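Mannosylglycerate hydrolase MGH1-like glycoside hydrolase domain-containing protein (Thermus thermophilus HB8, PDB 4WVA) hydrolyses mannosylglycerate, a solute made by thermophiles under osmotic stress, to mannose and glycerate, and probably acts on glucosylglycerate with similar efficiency. Local coordinates at residues F20-L33 and D66-S78. Residues are numbered along the deposited sequence; the frame is centred on the assembly and turned at random.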
# COMPACT_ATOMS: atom_id res chain seq x y z
N PHE A 20 -14.48 34.93 -10.14
CA PHE A 20 -14.97 33.55 -10.22
C PHE A 20 -15.66 33.37 -11.56
O PHE A 20 -15.90 34.34 -12.27
CB PHE A 20 -15.92 33.22 -9.07
CG PHE A 20 -17.26 33.92 -9.15
CD1 PHE A 20 -18.34 33.32 -9.76
CD2 PHE A 20 -17.40 35.20 -8.62
CE1 PHE A 20 -19.56 34.00 -9.87
CE2 PHE A 20 -18.61 35.87 -8.72
CZ PHE A 20 -19.69 35.26 -9.33
N THR A 21 -15.91 32.11 -11.90
CA THR A 21 -16.48 31.74 -13.17
C THR A 21 -17.78 30.99 -12.90
O THR A 21 -17.81 30.04 -12.10
CB THR A 21 -15.50 30.84 -13.94
OG1 THR A 21 -14.19 31.43 -13.90
CG2 THR A 21 -15.95 30.65 -15.36
N VAL A 22 -18.87 31.42 -13.50
CA VAL A 22 -20.10 30.63 -13.41
C VAL A 22 -19.97 29.34 -14.19
O VAL A 22 -19.36 29.32 -15.25
CB VAL A 22 -21.35 31.39 -13.88
CG1 VAL A 22 -21.55 32.63 -13.05
CG2 VAL A 22 -21.32 31.69 -15.38
N PRO A 23 -20.53 28.24 -13.66
CA PRO A 23 -20.47 27.01 -14.46
C PRO A 23 -21.17 27.10 -15.81
O PRO A 23 -20.74 26.47 -16.78
CB PRO A 23 -21.11 25.96 -13.56
CG PRO A 23 -20.83 26.46 -12.18
CD PRO A 23 -20.92 27.95 -12.27
N ALA A 24 -22.26 27.87 -15.86
CA ALA A 24 -22.95 28.11 -17.13
C ALA A 24 -23.86 29.31 -16.93
O ALA A 24 -24.47 29.43 -15.89
CB ALA A 24 -23.77 26.91 -17.55
N HIS A 25 -23.89 30.21 -17.92
CA HIS A 25 -24.78 31.37 -17.91
C HIS A 25 -26.22 30.97 -17.62
O HIS A 25 -26.74 30.03 -18.21
CB HIS A 25 -24.75 32.10 -19.26
CG HIS A 25 -25.62 33.31 -19.30
ND1 HIS A 25 -26.88 33.29 -19.84
CD2 HIS A 25 -25.44 34.55 -18.79
CE1 HIS A 25 -27.44 34.49 -19.70
NE2 HIS A 25 -26.58 35.27 -19.07
N GLY A 26 -26.87 31.67 -16.70
CA GLY A 26 -28.29 31.47 -16.42
C GLY A 26 -28.56 30.28 -15.53
O GLY A 26 -29.13 30.42 -14.44
N LEU A 27 -28.17 29.10 -16.01
CA LEU A 27 -28.43 27.82 -15.33
C LEU A 27 -27.76 27.73 -13.96
O LEU A 27 -28.36 27.27 -12.96
CB LEU A 27 -27.95 26.67 -16.24
CG LEU A 27 -28.02 25.24 -15.70
CD1 LEU A 27 -29.43 24.82 -15.28
CD2 LEU A 27 -27.49 24.25 -16.73
N TYR A 28 -26.49 28.15 -13.91
CA TYR A 28 -25.69 28.09 -12.71
C TYR A 28 -25.01 29.43 -12.46
O TYR A 28 -23.81 29.59 -12.64
CB TYR A 28 -24.63 27.00 -12.88
CG TYR A 28 -25.14 25.60 -13.11
CD1 TYR A 28 -26.01 24.98 -12.23
CD2 TYR A 28 -24.70 24.87 -14.21
CE1 TYR A 28 -26.44 23.69 -12.42
CE2 TYR A 28 -25.12 23.58 -14.42
CZ TYR A 28 -26.01 22.99 -13.54
OH TYR A 28 -26.39 21.69 -13.72
N PRO A 29 -25.79 30.43 -12.00
CA PRO A 29 -25.35 31.83 -12.01
C PRO A 29 -24.61 32.26 -10.73
O PRO A 29 -24.72 33.41 -10.27
CB PRO A 29 -26.68 32.57 -12.18
CG PRO A 29 -27.62 31.74 -11.37
CD PRO A 29 -27.21 30.31 -11.62
N TYR A 30 -23.82 31.34 -10.17
CA TYR A 30 -23.13 31.58 -8.92
C TYR A 30 -21.81 30.83 -9.01
O TYR A 30 -21.45 30.31 -10.09
CB TYR A 30 -23.93 31.05 -7.71
CG TYR A 30 -25.31 31.64 -7.53
CD1 TYR A 30 -25.46 32.97 -7.16
CD2 TYR A 30 -26.45 30.85 -7.69
CE1 TYR A 30 -26.73 33.51 -6.97
CE2 TYR A 30 -27.72 31.40 -7.50
CZ TYR A 30 -27.83 32.74 -7.15
OH TYR A 30 -29.09 33.32 -6.94
N GLN A 31 -21.07 30.79 -7.91
CA GLN A 31 -19.83 30.01 -7.84
C GLN A 31 -20.06 28.64 -7.18
O GLN A 31 -20.58 28.55 -6.07
CB GLN A 31 -18.74 30.77 -7.08
CG GLN A 31 -17.42 30.01 -6.94
CD GLN A 31 -16.23 30.83 -6.48
OE1 GLN A 31 -15.08 30.55 -6.88
NE2 GLN A 31 -16.46 31.79 -5.60
N TRP A 32 -19.65 27.58 -7.88
CA TRP A 32 -19.73 26.21 -7.36
C TRP A 32 -18.33 25.70 -6.99
O TRP A 32 -17.35 26.04 -7.63
CB TRP A 32 -20.33 25.28 -8.41
CG TRP A 32 -21.79 25.01 -8.28
CD1 TRP A 32 -22.36 23.88 -7.77
CD2 TRP A 32 -22.88 25.87 -8.65
NE1 TRP A 32 -23.71 23.96 -7.82
CE2 TRP A 32 -24.07 25.17 -8.35
CE3 TRP A 32 -22.96 27.15 -9.19
CZ2 TRP A 32 -25.32 25.71 -8.57
CZ3 TRP A 32 -24.23 27.69 -9.42
CH2 TRP A 32 -25.38 26.98 -9.10
N LEU A 33 -18.27 24.88 -5.95
CA LEU A 33 -17.02 24.40 -5.36
C LEU A 33 -16.21 23.53 -6.32
O LEU A 33 -15.09 23.92 -6.71
CB LEU A 33 -17.33 23.64 -4.07
CG LEU A 33 -16.20 23.27 -3.10
CD1 LEU A 33 -16.83 22.72 -1.82
CD2 LEU A 33 -15.21 22.27 -3.70
N ASP A 66 -16.34 27.46 10.83
CA ASP A 66 -15.89 26.16 11.29
C ASP A 66 -15.03 25.41 10.26
O ASP A 66 -14.67 24.26 10.48
CB ASP A 66 -17.08 25.30 11.71
CG ASP A 66 -18.07 25.05 10.57
OD1 ASP A 66 -17.90 25.61 9.45
OD2 ASP A 66 -19.04 24.29 10.80
N GLY A 67 -14.72 26.07 9.14
CA GLY A 67 -13.89 25.47 8.09
C GLY A 67 -14.68 24.88 6.93
O GLY A 67 -14.10 24.54 5.89
N MET A 68 -15.99 24.75 7.08
CA MET A 68 -16.79 24.16 6.02
C MET A 68 -16.70 24.99 4.75
O MET A 68 -16.87 26.21 4.80
CB MET A 68 -18.25 24.03 6.42
CG MET A 68 -19.00 23.18 5.41
SD MET A 68 -20.78 23.21 5.60
CE MET A 68 -21.05 24.84 4.89
N LEU A 69 -16.44 24.33 3.63
CA LEU A 69 -16.51 24.98 2.32
C LEU A 69 -17.80 24.53 1.66
O LEU A 69 -18.01 23.35 1.43
CB LEU A 69 -15.29 24.60 1.48
CG LEU A 69 -15.06 25.47 0.24
CD1 LEU A 69 -14.69 26.89 0.62
CD2 LEU A 69 -13.96 24.86 -0.60
N PRO A 70 -18.71 25.47 1.36
CA PRO A 70 -20.03 25.13 0.85
C PRO A 70 -20.00 24.89 -0.65
O PRO A 70 -19.10 25.40 -1.32
CB PRO A 70 -20.84 26.39 1.13
CG PRO A 70 -19.84 27.47 0.99
CD PRO A 70 -18.52 26.92 1.46
N HIS A 71 -20.96 24.15 -1.19
CA HIS A 71 -20.93 23.85 -2.63
C HIS A 71 -21.33 25.04 -3.51
O HIS A 71 -20.90 25.11 -4.64
CB HIS A 71 -21.71 22.59 -2.98
CG HIS A 71 -23.17 22.78 -3.25
ND1 HIS A 71 -24.04 23.36 -2.35
CD2 HIS A 71 -23.93 22.35 -4.28
CE1 HIS A 71 -25.27 23.31 -2.84
NE2 HIS A 71 -25.22 22.70 -4.01
N ILE A 72 -22.07 26.00 -2.95
CA ILE A 72 -22.40 27.22 -3.70
C ILE A 72 -22.13 28.46 -2.86
O ILE A 72 -22.49 28.49 -1.68
CB ILE A 72 -23.88 27.26 -4.18
CG1 ILE A 72 -24.26 26.02 -4.98
CG2 ILE A 72 -24.10 28.49 -5.07
CD1 ILE A 72 -25.75 25.91 -5.27
N VAL A 73 -21.47 29.45 -3.47
CA VAL A 73 -21.36 30.80 -2.94
C VAL A 73 -22.30 31.67 -3.78
O VAL A 73 -22.09 31.84 -5.00
CB VAL A 73 -19.93 31.36 -3.01
CG1 VAL A 73 -19.85 32.72 -2.34
CG2 VAL A 73 -18.95 30.41 -2.35
N PHE A 74 -23.31 32.22 -3.13
CA PHE A 74 -24.37 32.97 -3.83
C PHE A 74 -23.98 34.45 -4.05
O PHE A 74 -24.66 35.38 -3.57
CB PHE A 74 -25.71 32.86 -3.07
CG PHE A 74 -26.29 31.47 -3.02
CD1 PHE A 74 -26.69 30.83 -4.18
CD2 PHE A 74 -26.45 30.78 -1.81
CE1 PHE A 74 -27.26 29.56 -4.15
CE2 PHE A 74 -27.01 29.51 -1.78
CZ PHE A 74 -27.41 28.90 -2.95
N HIS A 75 -22.90 34.66 -4.79
CA HIS A 75 -22.49 36.01 -5.16
C HIS A 75 -23.64 36.77 -5.82
O HIS A 75 -24.34 36.23 -6.67
CB HIS A 75 -21.33 36.00 -6.15
CG HIS A 75 -20.11 35.29 -5.67
ND1 HIS A 75 -19.25 35.82 -4.73
CD2 HIS A 75 -19.61 34.07 -6.00
CE1 HIS A 75 -18.25 34.98 -4.52
NE2 HIS A 75 -18.44 33.91 -5.29
N GLU A 76 -23.80 38.04 -5.43
CA GLU A 76 -24.76 38.95 -6.07
C GLU A 76 -24.23 39.34 -7.45
O GLU A 76 -23.01 39.47 -7.64
CB GLU A 76 -24.97 40.21 -5.22
CG GLU A 76 -25.46 39.93 -3.80
CD GLU A 76 -26.24 41.09 -3.16
OE1 GLU A 76 -26.58 42.07 -3.87
OE2 GLU A 76 -26.52 41.01 -1.94
N GLN A 77 -25.14 39.51 -8.40
CA GLN A 77 -24.81 39.90 -9.78
C GLN A 77 -24.10 41.25 -9.79
O GLN A 77 -24.50 42.17 -9.09
CB GLN A 77 -26.09 39.98 -10.64
CG GLN A 77 -25.88 40.24 -12.14
CD GLN A 77 -25.18 39.10 -12.88
OE1 GLN A 77 -23.96 38.93 -12.78
NE2 GLN A 77 -25.94 38.33 -13.66
N SER A 78 -23.02 41.33 -10.56
CA SER A 78 -22.28 42.57 -10.73
C SER A 78 -22.20 42.90 -12.21
O SER A 78 -22.32 42.03 -13.06
CB SER A 78 -20.88 42.45 -10.17
OG SER A 78 -20.16 41.45 -10.85
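Two aromatic pairs of different geometry, Phe20 with His75 and Tyr30 with Phe74, flank a very short antiparallel ladder. The His75 imidazole lies on the Phe20 ring as an offset stack, centroids 4.1 Å apart and planes at 16°. Val73 CG1 lies toward the rim of the other imidazole face. The second pair is T-shaped: the Phe74 edge points into the face of Tyr30, with planes at 88° and Phe74 CD1 3.5 Å from Tyr30 CD2. Pro29 CG lies toward the rim of the opposite Tyr30 face. Replacing Tyr30 with an alanine would probably leave the Phe74 edge without the ring face it points into.

Between the pairs, Gln31 and Val73 exchange backbone hydrogen bonds, Val73 N to Gln31 O at 2.9 Å and Gln31 N to Val73 O at 3.3 Å. Further along, Leu33 N, at the start of helix 33-43, donates to His71 O. In this (alpha/alpha)6-barrel enzyme, strand 72-74 is central in a three-stranded antiparallel sheet, between 31-32 and 97-98. Ser99 hydrogen-bonds His71 ND1. Ile72 CG1, anti to its carbonyl carbon (chi1 -54°), makes a CH-pi contact with Trp32. Trp32 and Leu33 probably bind substrate. Held between Ile72 CG1 and Tyr28 CD1, the indole is probably fixed in its rotation near a bound Tris.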